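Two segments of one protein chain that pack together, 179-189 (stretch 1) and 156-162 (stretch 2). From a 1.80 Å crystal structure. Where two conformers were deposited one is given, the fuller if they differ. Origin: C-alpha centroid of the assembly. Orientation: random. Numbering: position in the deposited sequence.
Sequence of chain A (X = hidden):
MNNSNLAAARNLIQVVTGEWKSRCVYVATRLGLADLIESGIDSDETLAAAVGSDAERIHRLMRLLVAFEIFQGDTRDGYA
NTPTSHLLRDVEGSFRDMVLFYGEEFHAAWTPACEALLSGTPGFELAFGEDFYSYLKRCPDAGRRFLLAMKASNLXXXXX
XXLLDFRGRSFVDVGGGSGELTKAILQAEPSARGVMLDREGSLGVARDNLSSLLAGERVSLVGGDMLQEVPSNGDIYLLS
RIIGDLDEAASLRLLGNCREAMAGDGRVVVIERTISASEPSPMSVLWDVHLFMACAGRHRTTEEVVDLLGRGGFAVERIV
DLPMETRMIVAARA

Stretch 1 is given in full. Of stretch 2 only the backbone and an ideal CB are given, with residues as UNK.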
# COMPACT_ATOMS: atom_id res chain seq x y z
N GLY A 179 -28.97 -10.63 -2.97
CA GLY A 179 -29.84 -10.11 -4.02
C GLY A 179 -29.51 -8.77 -4.63
O GLY A 179 -30.38 -8.15 -5.26
N GLU A 180 -28.27 -8.29 -4.48
CA GLU A 180 -27.97 -6.93 -4.97
C GLU A 180 -28.11 -6.77 -6.48
O GLU A 180 -28.51 -5.71 -6.95
CB GLU A 180 -26.57 -6.48 -4.51
CG GLU A 180 -26.51 -6.26 -2.97
CD GLU A 180 -27.37 -5.06 -2.49
OE1 GLU A 180 -27.31 -3.98 -3.11
OE2 GLU A 180 -28.06 -5.17 -1.47
N LEU A 181 -27.74 -7.81 -7.23
CA LEU A 181 -27.84 -7.76 -8.70
C LEU A 181 -29.29 -7.66 -9.17
O LEU A 181 -29.66 -6.78 -9.98
CB LEU A 181 -27.14 -8.97 -9.34
CG LEU A 181 -27.21 -9.13 -10.86
CD1 LEU A 181 -26.86 -7.83 -11.65
CD2 LEU A 181 -26.34 -10.33 -11.32
N THR A 182 -30.12 -8.52 -8.60
CA THR A 182 -31.56 -8.47 -8.87
C THR A 182 -32.12 -7.08 -8.52
O THR A 182 -32.85 -6.47 -9.31
CB THR A 182 -32.28 -9.57 -8.06
OG1 THR A 182 -31.92 -10.85 -8.62
CG2 THR A 182 -33.80 -9.41 -8.14
N LYS A 183 -31.73 -6.55 -7.35
CA LYS A 183 -32.24 -5.25 -6.95
C LYS A 183 -31.78 -4.12 -7.89
O LYS A 183 -32.59 -3.29 -8.28
CB LYS A 183 -31.89 -4.96 -5.50
CG LYS A 183 -32.02 -3.51 -5.09
CD LYS A 183 -31.19 -3.30 -3.85
CE LYS A 183 -31.82 -4.04 -2.67
NZ LYS A 183 -32.61 -3.08 -1.83
N ALA A 184 -30.48 -4.10 -8.26
CA ALA A 184 -29.95 -3.17 -9.26
C ALA A 184 -30.77 -3.24 -10.57
O ALA A 184 -31.20 -2.19 -11.13
CB ALA A 184 -28.45 -3.45 -9.53
N ILE A 185 -31.10 -4.45 -11.01
CA ILE A 185 -31.83 -4.57 -12.27
C ILE A 185 -33.24 -3.96 -12.16
O ILE A 185 -33.65 -3.15 -13.01
CB ILE A 185 -31.91 -6.03 -12.80
CG1 ILE A 185 -30.52 -6.54 -13.20
CG2 ILE A 185 -32.91 -6.11 -13.98
CD1 ILE A 185 -30.38 -8.08 -13.07
N LEU A 186 -33.97 -4.34 -11.11
CA LEU A 186 -35.34 -3.87 -10.96
C LEU A 186 -35.43 -2.38 -10.62
O LEU A 186 -36.46 -1.75 -10.91
CB LEU A 186 -36.12 -4.73 -9.97
CG LEU A 186 -36.14 -6.24 -10.32
CD1 LEU A 186 -36.37 -7.11 -9.07
CD2 LEU A 186 -37.13 -6.59 -11.40
N GLN A 187 -34.37 -1.81 -10.04
CA GLN A 187 -34.41 -0.39 -9.76
C GLN A 187 -34.14 0.42 -11.03
O GLN A 187 -34.72 1.48 -11.21
CB GLN A 187 -33.44 -0.05 -8.64
CG GLN A 187 -33.82 -0.73 -7.33
CD GLN A 187 -33.11 -0.14 -6.14
OE1 GLN A 187 -31.94 0.24 -6.23
NE2 GLN A 187 -33.81 -0.07 -5.01
N ALA A 188 -33.33 -0.12 -11.94
CA ALA A 188 -33.02 0.52 -13.22
C ALA A 188 -34.17 0.38 -14.23
O ALA A 188 -34.45 1.29 -15.02
CB ALA A 188 -31.76 -0.08 -13.80
N GLU A 189 -34.84 -0.77 -14.19
CA GLU A 189 -35.84 -1.10 -15.18
C GLU A 189 -37.07 -1.62 -14.44
O GLU A 189 -37.19 -2.80 -14.17
CB GLU A 189 -35.25 -2.17 -16.13
CG GLU A 189 -35.63 -2.07 -17.62
CD GLU A 189 -35.30 -0.72 -18.23
OE1 GLU A 189 -34.30 -0.62 -18.98
OE2 GLU A 189 -36.06 0.24 -17.93
N UNK A 156 -20.48 -2.22 -10.56
CA UNK A 156 -20.51 -3.05 -11.76
C UNK A 156 -21.96 -3.42 -12.06
O UNK A 156 -22.40 -3.33 -13.22
CB UNK A 156 -19.65 -4.30 -11.59
N UNK A 157 -22.70 -3.82 -11.02
CA UNK A 157 -24.10 -4.26 -11.17
C UNK A 157 -24.97 -3.17 -11.80
O UNK A 157 -25.89 -3.51 -12.52
CB UNK A 157 -24.68 -4.66 -9.81
N UNK A 158 -24.73 -1.89 -11.48
CA UNK A 158 -25.56 -0.82 -12.00
C UNK A 158 -25.33 -0.61 -13.48
O UNK A 158 -26.23 -0.10 -14.18
CB UNK A 158 -25.29 0.48 -11.24
N UNK A 159 -24.15 -0.99 -13.97
CA UNK A 159 -23.87 -0.98 -15.43
C UNK A 159 -24.62 -2.05 -16.18
O UNK A 159 -24.92 -1.85 -17.34
CB UNK A 159 -22.37 -1.16 -15.69
N UNK A 160 -24.92 -3.17 -15.53
CA UNK A 160 -25.51 -4.30 -16.25
C UNK A 160 -26.82 -3.96 -17.01
O UNK A 160 -26.93 -4.17 -18.24
CB UNK A 160 -25.78 -5.43 -15.25
N UNK A 161 -27.83 -3.40 -16.31
CA UNK A 161 -29.06 -3.04 -17.02
C UNK A 161 -28.92 -1.85 -17.97
O UNK A 161 -29.90 -1.54 -18.68
CB UNK A 161 -30.16 -2.73 -16.00
N UNK A 162 -27.77 -1.17 -17.96
CA UNK A 162 -27.44 -0.16 -18.99
C UNK A 162 -26.86 -0.83 -20.23
O UNK A 162 -27.01 -0.31 -21.33
CB UNK A 162 -26.45 0.87 -18.44

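Two helices cross here at 45° with their axes 8.4 Å apart, close enough that the facing positions touch directly. Position 156 lies out of reach of the first helix, and nothing of stretch 1 comes within 5.5 Å of its ideal CB, so this contact leaves the choice open. The residue is Ala156, which takes no part in the packing.

Position 157 points toward stretch 1. Its ideal CB lies 4.0 Å from Ala184 CB and 4.3 Å from Leu181 CD1, and beyond it runs the first turn of the other helix, with the Leu181 side chain at hand. Leucine, methionine or an aromatic residue would suit. Phe157, with chi1 in the m well, lays one face of its ring against Leu181: Leu181 CB sits 3.9 Å from the ring centroid, 9° off the normal, a CH-pi contact. Its own CB rests 3.9 Å from Ala184 CB, where the small alanine lets the backbones approach.

At 158 the CA-to-CB bond points away, yet the ideal CB is still 5.3 Å from Ala184 CB. A long or polar side chain could bend back, and many types are possible. His158 does so: ND1 comes 3.7 Å from Ala184 CB. A water hydrogen-bonds to ND1 at 2.9 Å and donates to Ala184 O at 2.7 Å, giving a polar link between helices that share no direct hydrogen bond.

Position 159 is out of reach, so stretch 1 sets no preference. Glu159 instead serves its own helix, as the partner of position 162.

Position 160 points toward stretch 1, its ideal CB 4.5 Å from Leu181 CD1 and 5.3 Å from Ile185 CG1. Valine, isoleucine, leucine or methionine would match these apolar neighbours. Ile160 meets Leu181 with its far methyl, CD1 to CD1 at 3.8 Å.

Position 161 also points toward stretch 1, with its ideal CB 3.8 Å from Ala188 CB and 4.5 Å from Ile185 CA. Something compact and apolar fits, such as alanine, valine or proline; phi of -70° permits proline, and the backbone N has no bond to the preceding turn. Pro161 packs its CG 3.5 Å from Ala188 CB, and the helix is kinked here, as expected where a ring replaces the amide hydrogen. A second water lies within hydrogen-bonding distance of both Pro161 O (2.7 Å) and Glu189 OE1 (2.8 Å).

Position 162 points away, where a polar residue is easily accommodated. Arg162 forms a salt bridge, its NH1 a very short 2.4 Å from Glu159 OE2.

Stretch 2 156-162: AFHEIPR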
# COMPACT_ATOMS: atom_id res chain seq x y z
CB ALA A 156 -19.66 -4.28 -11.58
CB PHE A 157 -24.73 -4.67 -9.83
CG PHE A 157 -24.20 -5.99 -9.26
CD1 PHE A 157 -23.41 -6.86 -10.02
CD2 PHE A 157 -24.51 -6.34 -7.94
CE1 PHE A 157 -22.94 -8.09 -9.46
CE2 PHE A 157 -24.05 -7.54 -7.39
CZ PHE A 157 -23.26 -8.42 -8.14
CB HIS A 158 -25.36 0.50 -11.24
CG HIS A 158 -25.89 0.48 -9.83
ND1 HIS A 158 -27.16 0.04 -9.52
CD2 HIS A 158 -25.32 0.85 -8.66
CE1 HIS A 158 -27.35 0.15 -8.22
NE2 HIS A 158 -26.25 0.62 -7.67
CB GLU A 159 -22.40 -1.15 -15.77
CG GLU A 159 -21.61 0.17 -15.84
CD GLU A 159 -22.17 1.17 -16.84
OE1 GLU A 159 -22.10 0.97 -18.09
OE2 GLU A 159 -22.70 2.18 -16.34
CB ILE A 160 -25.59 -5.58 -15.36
CG1 ILE A 160 -24.18 -6.16 -15.25
CG2 ILE A 160 -26.49 -6.66 -15.98
CD1 ILE A 160 -24.04 -7.17 -14.18
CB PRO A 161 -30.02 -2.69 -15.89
CG PRO A 161 -29.10 -2.20 -14.78
CD PRO A 161 -27.91 -3.10 -14.86
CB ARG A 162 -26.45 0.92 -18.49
CG ARG A 162 -26.94 1.79 -17.32
CD ARG A 162 -25.92 2.88 -16.89
NE ARG A 162 -26.22 3.41 -15.55
CZ ARG A 162 -25.43 3.28 -14.47
NH1 ARG A 162 -24.24 2.66 -14.56
NH2 ARG A 162 -25.81 3.77 -13.29
O HOH W 1 -29.69 0.06 -10.85
O HOH W 2 -32.34 -2.64 -19.14
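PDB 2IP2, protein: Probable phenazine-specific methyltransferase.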